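Local coordinates for oxysterol-binding protein homolog 3 (Saccharomyces cerevisiae, PDB 4IC4), which carries sterols and phosphoinositides in a hydrophobic pocket of its OSBP-related domain and transfers lipids between membranes without vesicles, at residues S58-S70 / Y330-K342. Numbering follows the deposited sequence.
Sequences SIAMPVTSNEPIS and YEEGNVDKAEEWK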
loop_
_atom_site.group_PDB
_atom_site.type_symbol
_atom_site.label_atom_id
_atom_site.label_comp_id
_atom_site.label_asym_id
_atom_site.label_seq_id
_atom_site.Cartn_x
_atom_site.Cartn_y
_atom_site.Cartn_z
ATOM N N SER A 58 -1.159 -14.569 10.426
ATOM C CA SER A 58 -0.583 -15.252 11.579
ATOM C C SER A 58 -0.072 -16.652 11.252
ATOM O O SER A 58 0.519 -17.319 12.102
ATOM C CB SER A 58 -1.611 -15.329 12.710
ATOM O OG SER A 58 -2.799 -15.979 12.290
ATOM N N ILE A 59 -0.285 -17.087 10.014
ATOM C CA ILE A 59 0.147 -18.411 9.586
ATOM C C ILE A 59 1.607 -18.451 9.136
ATOM O O ILE A 59 2.060 -17.589 8.381
ATOM C CB ILE A 59 -0.738 -18.930 8.428
ATOM C CG1 ILE A 59 -2.204 -18.959 8.868
ATOM C CG2 ILE A 59 -0.284 -20.319 8.000
ATOM C CD1 ILE A 59 -2.449 -19.705 10.166
ATOM N N ALA A 60 2.337 -19.461 9.603
ATOM C CA ALA A 60 3.738 -19.624 9.236
ATOM C C ALA A 60 3.788 -20.025 7.767
ATOM O O ALA A 60 3.481 -21.163 7.412
ATOM C CB ALA A 60 4.388 -20.695 10.100
ATOM N N MET A 61 4.171 -19.080 6.917
ATOM C CA MET A 61 4.244 -19.326 5.486
ATOM C C MET A 61 5.685 -19.388 5.009
ATOM O O MET A 61 6.550 -18.676 5.518
ATOM C CB MET A 61 3.522 -18.210 4.729
ATOM C CG MET A 61 2.072 -18.008 5.128
ATOM S SD MET A 61 0.991 -19.281 4.468
ATOM C CE MET A 61 0.378 -18.455 2.998
ATOM N N PRO A 62 5.967 -20.247 4.020
ATOM C CA PRO A 62 7.338 -20.336 3.520
ATOM C C PRO A 62 7.648 -19.018 2.822
ATOM O O PRO A 62 6.739 -18.339 2.337
ATOM C CB PRO A 62 7.272 -21.514 2.552
ATOM C CG PRO A 62 5.879 -21.424 2.023
ATOM C CD PRO A 62 5.073 -21.143 3.269
ATOM N N VAL A 63 8.922 -18.651 2.771
ATOM C CA VAL A 63 9.314 -17.398 2.138
ATOM C C VAL A 63 8.929 -17.362 0.655
ATOM O O VAL A 63 8.810 -16.292 0.060
ATOM C CB VAL A 63 10.836 -17.156 2.288
ATOM C CG1 VAL A 63 11.614 -18.124 1.411
ATOM C CG2 VAL A 63 11.169 -15.716 1.944
ATOM N N THR A 64 8.718 -18.534 0.063
ATOM C CA THR A 64 8.349 -18.612 -1.346
ATOM C C THR A 64 6.926 -18.117 -1.604
ATOM O O THR A 64 6.542 -17.887 -2.754
ATOM C CB THR A 64 8.491 -20.050 -1.870
ATOM O OG1 THR A 64 7.803 -20.944 -0.990
ATOM C CG2 THR A 64 9.961 -20.438 -1.959
ATOM N N SER A 65 6.148 -17.955 -0.536
ATOM C CA SER A 65 4.778 -17.459 -0.650
ATOM C C SER A 65 4.783 -15.934 -0.696
ATOM O O SER A 65 3.742 -15.308 -0.883
ATOM C CB SER A 65 3.939 -17.902 0.550
ATOM O OG SER A 65 3.838 -19.313 0.633
ATOM N N ASN A 66 5.960 -15.344 -0.519
ATOM C CA ASN A 66 6.094 -13.890 -0.512
ATOM C C ASN A 66 6.635 -13.294 -1.806
ATOM O O ASN A 66 7.148 -14.001 -2.680
ATOM C CB ASN A 66 7.047 -13.460 0.612
ATOM C CG ASN A 66 6.527 -13.792 1.991
ATOM O OD1 ASN A 66 7.306 -14.087 2.901
ATOM N ND2 ASN A 66 5.218 -13.730 2.167
ATOM N N GLU A 67 6.490 -11.975 -1.910
ATOM C CA GLU A 67 7.052 -11.189 -3.000
ATOM C C GLU A 67 8.101 -10.388 -2.216
ATOM O O GLU A 67 7.956 -10.201 -1.003
ATOM C CB GLU A 67 6.004 -10.286 -3.660
ATOM C CG GLU A 67 5.186 -9.439 -2.715
ATOM C CD GLU A 67 4.154 -8.599 -3.444
ATOM O OE1 GLU A 67 3.878 -8.890 -4.629
ATOM O OE2 GLU A 67 3.613 -7.656 -2.831
ATOM N N PRO A 68 9.161 -9.911 -2.883
ATOM C CA PRO A 68 10.220 -9.160 -2.199
ATOM C C PRO A 68 10.008 -7.739 -1.681
ATOM O O PRO A 68 10.821 -6.857 -1.943
ATOM C CB PRO A 68 11.389 -9.255 -3.179
ATOM C CG PRO A 68 10.706 -9.226 -4.498
ATOM C CD PRO A 68 9.505 -10.132 -4.300
ATOM N N ILE A 69 8.923 -7.527 -0.944
ATOM C CA ILE A 69 8.655 -6.229 -0.313
ATOM C C ILE A 69 7.864 -6.491 0.966
ATOM O O ILE A 69 7.295 -7.573 1.139
ATOM C CB ILE A 69 7.828 -5.240 -1.202
ATOM C CG1 ILE A 69 6.469 -5.841 -1.557
ATOM C CG2 ILE A 69 8.627 -4.835 -2.433
ATOM C CD1 ILE A 69 5.514 -4.818 -2.151
ATOM N N SER A 70 7.850 -5.518 1.873
ATOM C CA SER A 70 7.103 -5.656 3.124
ATOM C C SER A 70 5.726 -5.025 2.949
ATOM O O SER A 70 5.476 -4.329 1.963
ATOM C CB SER A 70 7.834 -4.954 4.272
ATOM O OG SER A 70 7.719 -3.545 4.154
ATOM N N TYR A 330 15.912 -12.837 -0.588
ATOM C CA TYR A 330 14.845 -13.356 -1.440
ATOM C C TYR A 330 14.817 -12.600 -2.764
ATOM O O TYR A 330 14.667 -13.197 -3.831
ATOM C CB TYR A 330 13.495 -13.206 -0.731
ATOM C CG TYR A 330 12.343 -13.902 -1.419
ATOM C CD1 TYR A 330 12.336 -15.287 -1.580
ATOM C CD2 TYR A 330 11.239 -13.180 -1.874
ATOM C CE1 TYR A 330 11.257 -15.939 -2.174
ATOM C CE2 TYR A 330 10.155 -13.821 -2.471
ATOM C CZ TYR A 330 10.170 -15.200 -2.613
ATOM O OH TYR A 330 9.086 -15.837 -3.174
ATOM N N GLU A 331 14.961 -11.281 -2.687
ATOM C CA GLU A 331 14.958 -10.448 -3.881
ATOM C C GLU A 331 16.084 -10.875 -4.813
ATOM O O GLU A 331 15.904 -10.949 -6.030
ATOM C CB GLU A 331 15.140 -8.973 -3.496
ATOM C CG GLU A 331 15.254 -8.025 -4.684
ATOM C CD GLU A 331 15.549 -6.594 -4.270
ATOM O OE1 GLU A 331 14.632 -5.902 -3.773
ATOM O OE2 GLU A 331 16.707 -6.160 -4.438
ATOM N N GLU A 332 17.241 -11.178 -4.233
ATOM C CA GLU A 332 18.403 -11.567 -5.024
ATOM C C GLU A 332 18.461 -13.050 -5.379
ATOM O O GLU A 332 19.473 -13.534 -5.884
ATOM C CB GLU A 332 19.681 -11.129 -4.303
ATOM C CG GLU A 332 19.615 -9.674 -3.865
ATOM C CD GLU A 332 20.922 -9.128 -3.329
ATOM O OE1 GLU A 332 21.720 -9.910 -2.770
ATOM O OE2 GLU A 332 21.139 -7.904 -3.453
ATOM N N GLY A 333 17.380 -13.773 -5.107
ATOM C CA GLY A 333 17.332 -15.184 -5.459
ATOM C C GLY A 333 17.971 -16.194 -4.524
ATOM O O GLY A 333 18.047 -17.376 -4.860
ATOM N N ASN A 334 18.437 -15.747 -3.363
ATOM C CA ASN A 334 19.047 -16.655 -2.396
ATOM C C ASN A 334 17.912 -17.134 -1.491
ATOM O O ASN A 334 17.754 -16.661 -0.365
ATOM C CB ASN A 334 20.110 -15.916 -1.580
ATOM C CG ASN A 334 21.104 -15.174 -2.455
ATOM O OD1 ASN A 334 21.773 -15.769 -3.302
ATOM N ND2 ASN A 334 21.207 -13.864 -2.252
ATOM N N VAL A 335 17.123 -18.075 -2.001
ATOM C CA VAL A 335 15.966 -18.607 -1.286
ATOM C C VAL A 335 16.236 -19.275 0.061
ATOM O O VAL A 335 15.583 -18.953 1.053
ATOM C CB VAL A 335 15.188 -19.599 -2.172
ATOM C CG1 VAL A 335 13.977 -20.132 -1.418
ATOM C CG2 VAL A 335 14.755 -18.911 -3.459
ATOM N N ASP A 336 17.171 -20.218 0.093
ATOM C CA ASP A 336 17.491 -20.911 1.337
ATOM C C ASP A 336 17.836 -19.925 2.445
ATOM O O ASP A 336 17.348 -20.044 3.571
ATOM C CB ASP A 336 18.655 -21.880 1.118
ATOM C CG ASP A 336 18.244 -23.115 0.339
ATOM O OD1 ASP A 336 17.655 -22.965 -0.753
ATOM O OD2 ASP A 336 18.514 -24.237 0.818
ATOM N N LYS A 337 18.678 -18.949 2.122
ATOM C CA LYS A 337 19.069 -17.950 3.102
ATOM C C LYS A 337 17.879 -17.097 3.515
ATOM O O LYS A 337 17.739 -16.752 4.687
ATOM C CB LYS A 337 20.191 -17.067 2.553
ATOM C CG LYS A 337 21.569 -17.690 2.705
ATOM C CD LYS A 337 21.916 -17.879 4.178
ATOM C CE LYS A 337 23.161 -18.731 4.365
ATOM N NZ LYS A 337 24.367 -18.133 3.725
ATOM N N ALA A 338 17.021 -16.764 2.555
ATOM C CA ALA A 338 15.846 -15.956 2.854
ATOM C C ALA A 338 14.948 -16.677 3.853
ATOM O O ALA A 338 14.429 -16.065 4.787
ATOM C CB ALA A 338 15.074 -15.657 1.577
ATOM N N GLU A 339 14.763 -17.979 3.661
ATOM C CA GLU A 339 13.927 -18.745 4.572
ATOM C C GLU A 339 14.532 -18.757 5.973
ATOM O O GLU A 339 13.832 -18.553 6.964
ATOM C CB GLU A 339 13.761 -20.183 4.079
ATOM C CG GLU A 339 12.905 -21.034 5.004
ATOM C CD GLU A 339 11.443 -20.634 4.982
ATOM O OE1 GLU A 339 10.758 -20.828 6.010
ATOM O OE2 GLU A 339 10.974 -20.139 3.933
ATOM N N GLU A 340 15.838 -18.987 6.055
ATOM C CA GLU A 340 16.506 -19.025 7.348
ATOM C C GLU A 340 16.380 -17.678 8.055
ATOM O O GLU A 340 16.119 -17.616 9.257
ATOM C CB GLU A 340 17.982 -19.385 7.173
ATOM C CG GLU A 340 18.649 -19.862 8.449
ATOM C CD GLU A 340 20.070 -20.349 8.221
ATOM O OE1 GLU A 340 20.275 -21.181 7.311
ATOM O OE2 GLU A 340 20.977 -19.905 8.956
ATOM N N TRP A 341 16.562 -16.597 7.302
ATOM C CA TRP A 341 16.458 -15.263 7.876
ATOM C C TRP A 341 15.028 -14.931 8.297
ATOM O O TRP A 341 14.819 -14.309 9.337
ATOM C CB TRP A 341 16.960 -14.208 6.886
ATOM C CG TRP A 341 18.432 -13.941 6.981
ATOM C CD1 TRP A 341 19.377 -14.179 6.023
ATOM C CD2 TRP A 341 19.121 -13.352 8.088
ATOM N NE1 TRP A 341 20.614 -13.769 6.467
ATOM C CE2 TRP A 341 20.486 -13.258 7.731
ATOM C CE3 TRP A 341 18.719 -12.891 9.348
ATOM C CZ2 TRP A 341 21.449 -12.722 8.589
ATOM C CZ3 TRP A 341 19.679 -12.358 10.204
ATOM C CH2 TRP A 341 21.027 -12.278 9.818
ATOM N N LYS A 342 14.047 -15.331 7.489
ATOM C CA LYS A 342 12.653 -15.062 7.828
ATOM C C LYS A 342 12.345 -15.689 9.185
ATOM O O LYS A 342 11.804 -15.037 10.079
ATOM C CB LYS A 342 11.721 -15.630 6.752
ATOM C CG LYS A 342 10.248 -15.322 6.991
ATOM C CD LYS A 342 9.381 -15.762 5.821
ATOM C CE LYS A 342 7.911 -15.492 6.107
ATOM N NZ LYS A 342 7.036 -15.924 4.982
HETATM O O HOH W 1 8.741 -19.381 7.204
HETATM O O HOH W 2 11.879 -5.859 -4.289
#
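In the phosphatidylinositol 4-phosphate site of this OSBP-related domain, Ser58 to Met61 form one part, and Lys342 ties Met61 to the first turns of helix 335-354, whose later residues 346-350 form another. That side chain runs out fully extended, and its NZ divides itself between two oxygens: Met61 O at 2.8 Å, approached from above the carbonyl plane, and Asn66 OD1, also 2.8 Å from NZ. Asn66 gives its ND2 to the backbone of Lys118, which binds the lipid, and Lys342 lies close to Glu346, another residue that binds it. One turn back, Glu339 offers the syn lone pair of OE2 to Val63 N, a nearly straight bond of 2.8 Å and 174°; OE1 meanwhile accepts from a water that also donates to Met61 O. Val63 supplies the apolar part, touching Tyr330 of helix 325-331 and Val335 and Ala338 of helix 335-354. Its CG2 rests over the face of the Tyr330 ring, 4.1 Å from the centroid, in a CH-pi contact, and Val63 O sits over the same face, 3.2 Å from Tyr330 CZ. With CG anti to the backbone N (chi1 -171°), Tyr330 gives its OH to Asn66 O, at the ring's edge, at 2.7 Å, and Pro68 CB packs 4.1 Å from Tyr330 CD2. A phenylalanine in place of Tyr330 would probably keep the cover over Val63 but leave the buried Asn66 carbonyl without this donor. As a worked example of binding-site assembly, an ammonium holds the Met61 carbonyl directly, and a carboxylate holds Val63 N just beyond the loop and reaches Met61 O through a water, which probably helps fix the position of that loop relative to the binding residues further along the helix.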